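PDB 3BY6: predicted transcriptional regulator from Oenococcus oeni, which probably binds DNA through a GntR-family winged helix-turn-helix domain to regulate transcription, and forms a two-chain assembly in the crystal. Local coordinates for residues D[45-48]-D[49-53]; D[73-76]-D[77-81]; D[109-112]-D[113-117]. All coordinates share one frame; numbering follows the deposited sequence.

Contact 1 (D[45-48]-D[49-53]); sequences EKIN and PNTVA
The backbone carbonyl of N48 starts helix 49-61: its O takes the N-H of V52 at 3.2 Å in a nearly straight bond (166°), while the N-H of T51 adds a weak, bent one. N48 is the N-cap, and its side chain supplies the capping bond. CG stands anti to its own backbone N (chi1 179°), which sets the amide alongside the start of the helix, where OD1 accepts the N-H of N50, weakly, at 3.4 Å. The N48 and N50 side chains run side by side, pointing the same way, their amide planes 27° apart, both at the surface. On the inner side, I47 sends CG2 against T51, where the methyl meets T51 CG2 at 3.3 Å, tighter than normal carbon contact, with the two side chains crossing near a right angle. I47 CB also touches V52 CG2 at 3.9 Å. This is the turn of the helix-turn-helix, joining helix 38-45 to helix 49-61, the latter in the position of the recognition helix in this family. I47 and V52 both lean on L16 of helix 12-25, T51 reaches V12 and Y13 of that helix, and V52 packs back onto V38, T41 and A42 of helix 38-45.

Contact 2 (D[73-76]-D[77-81]); sequences TFIT and GNTAS
T79 lays its CG2 methyl across the end of the strand, over the carbonyl oxygen of T76 (CG2 to O 3.4 Å) and against I75, whose CG2 lies 3.9 Å from T79 CG2. The I75 and T79 side chains meet at about a right angle. That methyl sits beside the backbone N of T79, opposite the carbonyl carbon, which turns it toward I75 and the T76 carbonyl. T76 carries the polar half of the contact. Its hydroxyl is swung away from its own backbone N (chi1 -170°) and lies over the bend at G77, where OG1 accepts the N-H of N78 at 3.0 Å with an angle of 157°. A threonine hydroxyl accepting from the N-H two residues on is an ST turn, and here it bends the chain from strand 72-75, the last strand of the wing, into helix 79-103. With a valine here, OG1 would be gone and the N-H of N78 would probably lose its mate, leaving the G77 bend less firmly set. The backbone of T76 is also paired with N32 and V64, and V24 of helix 12-25 touches both I75 and T79. The chemistry is therefore split: one good side-chain bond fixes the turn, and methyl contacts on the inner side tie the start of the long helix to the winged domain.

Contact 3 (D[109-112]-D[113-117]); sequences ERIK and KIVND
R110, I111 and K112 each pass a backbone carbonyl to the residue four places on, the regular pattern of an alpha-helix. I114 N bonds to R110 O at 2.9 Å, V115 N to I111 O with an N-H angle of 164°, and N116 N to K112 O at 3.1 Å. The first bond of the run, from K113 N to E109 O, is longer and weak at 3.3 Å.

Apolar contacts follow the same spacing on two flanks. On the buried flank, I111 CG2 and V115 CG2 approach to 4.2 Å, a loose methyl pair. On another flank, R110 sends its chain out with CG anti to the backbone N and then bends at chi2 (87°). This brings the guanidinium round to I114, whose CD1 stands 4.2 Å above the guanidinium plane, over its centre, while the aliphatic R110 CG lies 4.0 Å from the same methyl. Helix 108-119 is the second of two C-terminal helices, after helix 79-103. Such a small helical tail behind a winged helix-turn-helix is consistent with the short, YtrA-like branch of the GntR regulators. Here I111 packs on I98, L101 and I102 of helix 79-103, whereas V115 meets V115 of the second subunit and I114 touches L91 of that subunit, so the helix contributes to the dimer interface.

Opposite charges lie near one another without pairing. E109 and K113 are one turn apart, but E109 OE2 and K113 NZ are separated by 6.4 Å, too far for a salt bridge. R110 and D117 are likewise separated, R110 NH2 to D117 OD2 measuring 6.1 Å, and any attraction between them is probably weak in water.

The three contacts come one after another along the chain and none touches another. Contacts 1 and 2 both belong to the winged helix-turn-helix end, at the turn before the putative recognition helix and at the exit from the wing; their centres are 21 Å apart and their nearest atoms about 9 Å. Contact 3 is remote, its centre 36 Å from that of contact 2 and 43 Å from that of contact 1, with contacts 1 and 3 on opposite sides of the chain's centre. Helix 79-103, which begins in contact 2, spans much of that gap before helix 108-119 follows. Contacts 1 and 3 both reach the second subunit, whereas contact 2 does not.

Contact 1 (D[45-48]-D[49-53])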
loop_
_atom_site.group_PDB
_atom_site.type_symbol
_atom_site.label_atom_id
_atom_site.label_comp_id
_atom_site.label_asym_id
_atom_site.label_seq_id
_atom_site.Cartn_x
_atom_site.Cartn_y
_atom_site.Cartn_z
ATOM N N GLU D 45 -17.364 6.889 -13.370
ATOM C CA GLU D 45 -15.945 6.570 -13.106
ATOM C C GLU D 45 -15.070 6.542 -14.369
ATOM O O GLU D 45 -13.860 6.298 -14.285
ATOM C CB GLU D 45 -15.811 5.238 -12.350
ATOM C CG GLU D 45 -16.660 5.134 -11.082
ATOM C CD GLU D 45 -16.313 6.187 -10.038
ATOM O OE1 GLU D 45 -15.540 7.128 -10.295
ATOM O OE2 GLU D 45 -16.819 6.080 -8.922
ATOM N N LYS D 46 -15.690 6.791 -15.520
ATOM C CA LYS D 46 -15.006 6.838 -16.809
ATOM C C LYS D 46 -14.285 5.521 -17.126
ATOM O O LYS D 46 -13.143 5.514 -17.584
ATOM C CB LYS D 46 -14.060 8.039 -16.866
ATOM C CG LYS D 46 -14.756 9.360 -16.677
ATOM C CD LYS D 46 -13.781 10.502 -16.892
ATOM C CE LYS D 46 -14.415 11.793 -17.336
ATOM N NZ LYS D 46 -13.343 12.616 -18.005
ATOM N N ILE D 47 -14.981 4.413 -16.867
ATOM C CA ILE D 47 -14.475 3.053 -17.089
ATOM C C ILE D 47 -15.307 2.370 -18.168
ATOM O O ILE D 47 -16.449 2.747 -18.424
ATOM C CB ILE D 47 -14.658 2.167 -15.823
ATOM C CG1 ILE D 47 -14.090 2.819 -14.571
ATOM C CG2 ILE D 47 -14.005 0.814 -15.993
ATOM C CD1 ILE D 47 -14.420 1.996 -13.352
ATOM N N ASN D 48 -14.724 1.350 -18.775
ATOM C CA ASN D 48 -15.417 0.434 -19.671
ATOM C C ASN D 48 -16.633 -0.167 -18.913
ATOM O O ASN D 48 -16.512 -0.585 -17.764
ATOM C CB ASN D 48 -14.379 -0.611 -20.159
ATOM C CG ASN D 48 -14.950 -1.673 -21.104
ATOM O OD1 ASN D 48 -16.071 -1.555 -21.624
ATOM N ND2 ASN D 48 -14.160 -2.735 -21.336
ATOM N N PRO D 49 -17.836 -0.121 -19.517
ATOM C CA PRO D 49 -18.973 -0.829 -18.923
ATOM C C PRO D 49 -18.699 -2.280 -18.489
ATOM O O PRO D 49 -19.145 -2.673 -17.424
ATOM C CB PRO D 49 -20.037 -0.762 -20.027
ATOM C CG PRO D 49 -19.738 0.504 -20.745
ATOM C CD PRO D 49 -18.233 0.644 -20.719
ATOM N N ASN D 50 -17.977 -3.056 -19.297
ATOM C CA ASN D 50 -17.616 -4.452 -18.968
ATOM C C ASN D 50 -16.831 -4.574 -17.676
ATOM O O ASN D 50 -16.990 -5.519 -16.913
ATOM C CB ASN D 50 -16.749 -5.073 -20.088
ATOM C CG ASN D 50 -17.582 -5.669 -21.240
ATOM O OD1 ASN D 50 -18.815 -5.475 -21.326
ATOM N ND2 ASN D 50 -16.906 -6.423 -22.123
ATOM N N THR D 51 -15.937 -3.628 -17.474
ATOM C CA THR D 51 -15.096 -3.565 -16.291
ATOM C C THR D 51 -15.984 -3.319 -15.079
ATOM O O THR D 51 -15.858 -3.996 -14.075
ATOM C CB THR D 51 -14.026 -2.452 -16.490
ATOM O OG1 THR D 51 -13.217 -2.805 -17.614
ATOM C CG2 THR D 51 -13.124 -2.239 -15.253
ATOM N N VAL D 52 -16.906 -2.370 -15.197
ATOM C CA VAL D 52 -17.860 -2.094 -14.130
ATOM C C VAL D 52 -18.744 -3.332 -13.854
ATOM O O VAL D 52 -19.028 -3.656 -12.695
ATOM C CB VAL D 52 -18.741 -0.878 -14.469
ATOM C CG1 VAL D 52 -19.946 -0.771 -13.478
ATOM C CG2 VAL D 52 -17.890 0.416 -14.482
ATOM N N ALA D 53 -19.145 -4.032 -14.915
ATOM C CA ALA D 53 -19.867 -5.285 -14.767
ATOM C C ALA D 53 -19.058 -6.325 -13.988
ATOM O O ALA D 53 -19.624 -7.032 -13.173
ATOM C CB ALA D 53 -20.274 -5.819 -16.109
#

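Contact 2 (D[73-76]-D[77-81])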
loop_
_atom_site.group_PDB
_atom_site.type_symbol
_atom_site.label_atom_id
_atom_site.label_comp_id
_atom_site.label_asym_id
_atom_site.label_seq_id
_atom_site.Cartn_x
_atom_site.Cartn_y
_atom_site.Cartn_z
ATOM N N THR D 73 -29.805 -2.933 -8.509
ATOM C CA THR D 73 -28.648 -3.373 -7.738
ATOM C C THR D 73 -28.586 -2.444 -6.559
ATOM O O THR D 73 -28.695 -1.208 -6.709
ATOM C CB THR D 73 -27.327 -3.208 -8.522
ATOM O OG1 THR D 73 -27.425 -3.928 -9.754
ATOM C CG2 THR D 73 -26.116 -3.707 -7.718
ATOM N N PHE D 74 -28.389 -3.053 -5.392
ATOM C CA PHE D 74 -28.559 -2.364 -4.115
ATOM C C PHE D 74 -27.413 -2.735 -3.227
ATOM O O PHE D 74 -26.944 -3.850 -3.275
ATOM C CB PHE D 74 -29.872 -2.817 -3.431
ATOM C CG PHE D 74 -31.105 -2.389 -4.146
ATOM C CD1 PHE D 74 -31.704 -1.198 -3.847
ATOM C CD2 PHE D 74 -31.660 -3.183 -5.135
ATOM C CE1 PHE D 74 -32.840 -0.803 -4.504
ATOM C CE2 PHE D 74 -32.789 -2.781 -5.803
ATOM C CZ PHE D 74 -33.374 -1.593 -5.483
ATOM N N ILE D 75 -26.969 -1.795 -2.412
ATOM C CA ILE D 75 -26.067 -2.104 -1.301
ATOM C C ILE D 75 -26.757 -3.135 -0.389
ATOM O O ILE D 75 -27.956 -3.049 -0.167
ATOM C CB ILE D 75 -25.701 -0.849 -0.486
ATOM C CG1 ILE D 75 -25.156 0.268 -1.411
ATOM C CG2 ILE D 75 -24.696 -1.191 0.618
ATOM C CD1 ILE D 75 -24.139 -0.216 -2.504
ATOM N N THR D 76 -25.988 -4.120 0.091
ATOM C CA THR D 76 -26.449 -5.101 1.079
ATOM C C THR D 76 -27.167 -4.430 2.280
ATOM O O THR D 76 -26.933 -3.261 2.607
ATOM C CB THR D 76 -25.232 -5.965 1.579
ATOM O OG1 THR D 76 -25.703 -7.090 2.368
ATOM C CG2 THR D 76 -24.247 -5.092 2.373
ATOM N N GLY D 77 -28.061 -5.167 2.914
ATOM C CA GLY D 77 -28.557 -4.826 4.242
ATOM C C GLY D 77 -27.541 -5.123 5.321
ATOM O O GLY D 77 -27.629 -4.583 6.420
ATOM N N ASN D 78 -26.552 -5.948 4.985
ATOM C CA ASN D 78 -25.494 -6.388 5.924
ATOM C C ASN D 78 -24.257 -5.511 5.962
ATOM O O ASN D 78 -23.109 -5.987 5.856
ATOM C CB ASN D 78 -25.086 -7.834 5.601
ATOM C CG ASN D 78 -26.271 -8.782 5.545
ATOM O OD1 ASN D 78 -27.144 -8.769 6.439
ATOM N ND2 ASN D 78 -26.313 -9.629 4.492
ATOM N N THR D 79 -24.461 -4.212 6.140
ATOM C CA THR D 79 -23.342 -3.282 6.080
ATOM C C THR D 79 -22.433 -3.306 7.331
ATOM O O THR D 79 -21.276 -2.911 7.239
ATOM C CB THR D 79 -23.850 -1.844 5.903
ATOM O OG1 THR D 79 -24.746 -1.557 6.992
ATOM C CG2 THR D 79 -24.553 -1.698 4.532
ATOM N N ALA D 80 -22.971 -3.683 8.493
ATOM C CA ALA D 80 -22.148 -3.805 9.727
ATOM C C ALA D 80 -21.096 -4.907 9.528
ATOM O O ALA D 80 -19.995 -4.802 10.006
ATOM C CB ALA D 80 -22.998 -4.064 10.949
ATOM N N SER D 81 -21.444 -5.948 8.766
ATOM C CA SER D 81 -20.505 -7.008 8.395
ATOM C C SER D 81 -19.322 -6.471 7.583
ATOM O O SER D 81 -18.152 -6.747 7.862
ATOM C CB SER D 81 -21.242 -8.075 7.590
ATOM O OG SER D 81 -20.485 -9.262 7.489
#

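Contact 3 (D[109-112]-D[113-117])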
loop_
_atom_site.group_PDB
_atom_site.type_symbol
_atom_site.label_atom_id
_atom_site.label_comp_id
_atom_site.label_asym_id
_atom_site.label_seq_id
_atom_site.Cartn_x
_atom_site.Cartn_y
_atom_site.Cartn_z
ATOM N N GLU D 109 8.477 0.226 22.402
ATOM C CA GLU D 109 8.153 1.300 23.348
ATOM C C GLU D 109 8.128 2.679 22.667
ATOM O O GLU D 109 7.293 3.521 23.032
ATOM C CB GLU D 109 9.119 1.305 24.537
ATOM C CG GLU D 109 8.661 2.207 25.705
ATOM C CD GLU D 109 9.739 2.392 26.797
ATOM O OE1 GLU D 109 10.865 1.851 26.625
ATOM O OE2 GLU D 109 9.456 3.076 27.823
ATOM N N ARG D 110 9.015 2.900 21.687
ATOM C CA ARG D 110 8.989 4.130 20.879
ATOM C C ARG D 110 7.767 4.208 19.983
ATOM O O ARG D 110 7.131 5.259 19.896
ATOM C CB ARG D 110 10.245 4.276 20.003
ATOM C CG ARG D 110 10.270 5.564 19.080
ATOM C CD ARG D 110 10.857 6.809 19.816
ATOM N NE ARG D 110 10.475 8.136 19.279
ATOM C CZ ARG D 110 10.879 8.664 18.108
ATOM N NH1 ARG D 110 11.640 7.969 17.261
ATOM N NH2 ARG D 110 10.476 9.885 17.749
ATOM N N ILE D 111 7.447 3.103 19.305
ATOM C CA ILE D 111 6.268 3.042 18.432
ATOM C C ILE D 111 5.045 3.440 19.237
ATOM O O ILE D 111 4.187 4.170 18.760
ATOM C CB ILE D 111 6.079 1.630 17.784
ATOM C CG1 ILE D 111 7.257 1.326 16.837
ATOM C CG2 ILE D 111 4.746 1.552 17.034
ATOM C CD1 ILE D 111 7.247 -0.055 16.208
ATOM N N LYS D 112 5.013 2.991 20.485
ATOM C CA LYS D 112 3.925 3.289 21.407
ATOM C C LYS D 112 3.761 4.819 21.584
ATOM O O LYS D 112 2.661 5.359 21.432
ATOM C CB LYS D 112 4.184 2.564 22.741
ATOM C CG LYS D 112 2.958 2.422 23.644
ATOM C CD LYS D 112 2.946 1.104 24.444
ATOM C CE LYS D 112 2.148 1.268 25.745
ATOM N NZ LYS D 112 0.653 1.565 25.519
ATOM N N LYS D 113 4.878 5.502 21.853
ATOM C CA LYS D 113 4.925 6.967 21.981
ATOM C C LYS D 113 4.504 7.653 20.707
ATOM O O LYS D 113 3.801 8.641 20.753
ATOM C CB LYS D 113 6.339 7.427 22.314
ATOM C CG LYS D 113 6.855 7.033 23.719
ATOM C CD LYS D 113 5.924 7.500 24.876
ATOM C CE LYS D 113 6.704 8.057 26.105
ATOM N NZ LYS D 113 5.803 8.318 27.291
ATOM N N ILE D 114 4.952 7.124 19.573
ATOM C CA ILE D 114 4.662 7.703 18.264
ATOM C C ILE D 114 3.174 7.693 17.995
ATOM O O ILE D 114 2.600 8.693 17.552
ATOM C CB ILE D 114 5.462 6.971 17.110
ATOM C CG1 ILE D 114 6.963 7.218 17.247
ATOM C CG2 ILE D 114 5.003 7.432 15.703
ATOM C CD1 ILE D 114 7.789 6.563 16.163
ATOM N N VAL D 115 2.547 6.543 18.282
ATOM C CA VAL D 115 1.114 6.355 18.120
ATOM C C VAL D 115 0.340 7.335 19.003
ATOM O O VAL D 115 -0.604 7.961 18.543
ATOM C CB VAL D 115 0.729 4.870 18.374
ATOM C CG1 VAL D 115 -0.776 4.693 18.514
ATOM C CG2 VAL D 115 1.297 3.975 17.246
ATOM N N ASN D 116 0.753 7.515 20.243
ATOM C CA ASN D 116 0.137 8.554 21.080
ATOM C C ASN D 116 0.242 9.961 20.495
ATOM O O ASN D 116 -0.699 10.759 20.579
ATOM C CB ASN D 116 0.802 8.623 22.442
ATOM C CG ASN D 116 0.859 7.288 23.133
ATOM O OD1 ASN D 116 1.951 6.841 23.518
ATOM N ND2 ASN D 116 -0.318 6.633 23.317
ATOM N N ASP D 117 1.410 10.292 19.947
ATOM C CA ASP D 117 1.592 11.591 19.331
ATOM C C ASP D 117 0.681 11.769 18.128
ATOM O O ASP D 117 0.048 12.815 17.973
ATOM C CB ASP D 117 3.061 11.786 18.929
ATOM C CG ASP D 117 3.961 12.049 20.119
ATOM O OD1 ASP D 117 3.425 12.249 21.242
ATOM O OD2 ASP D 117 5.186 12.063 19.934
#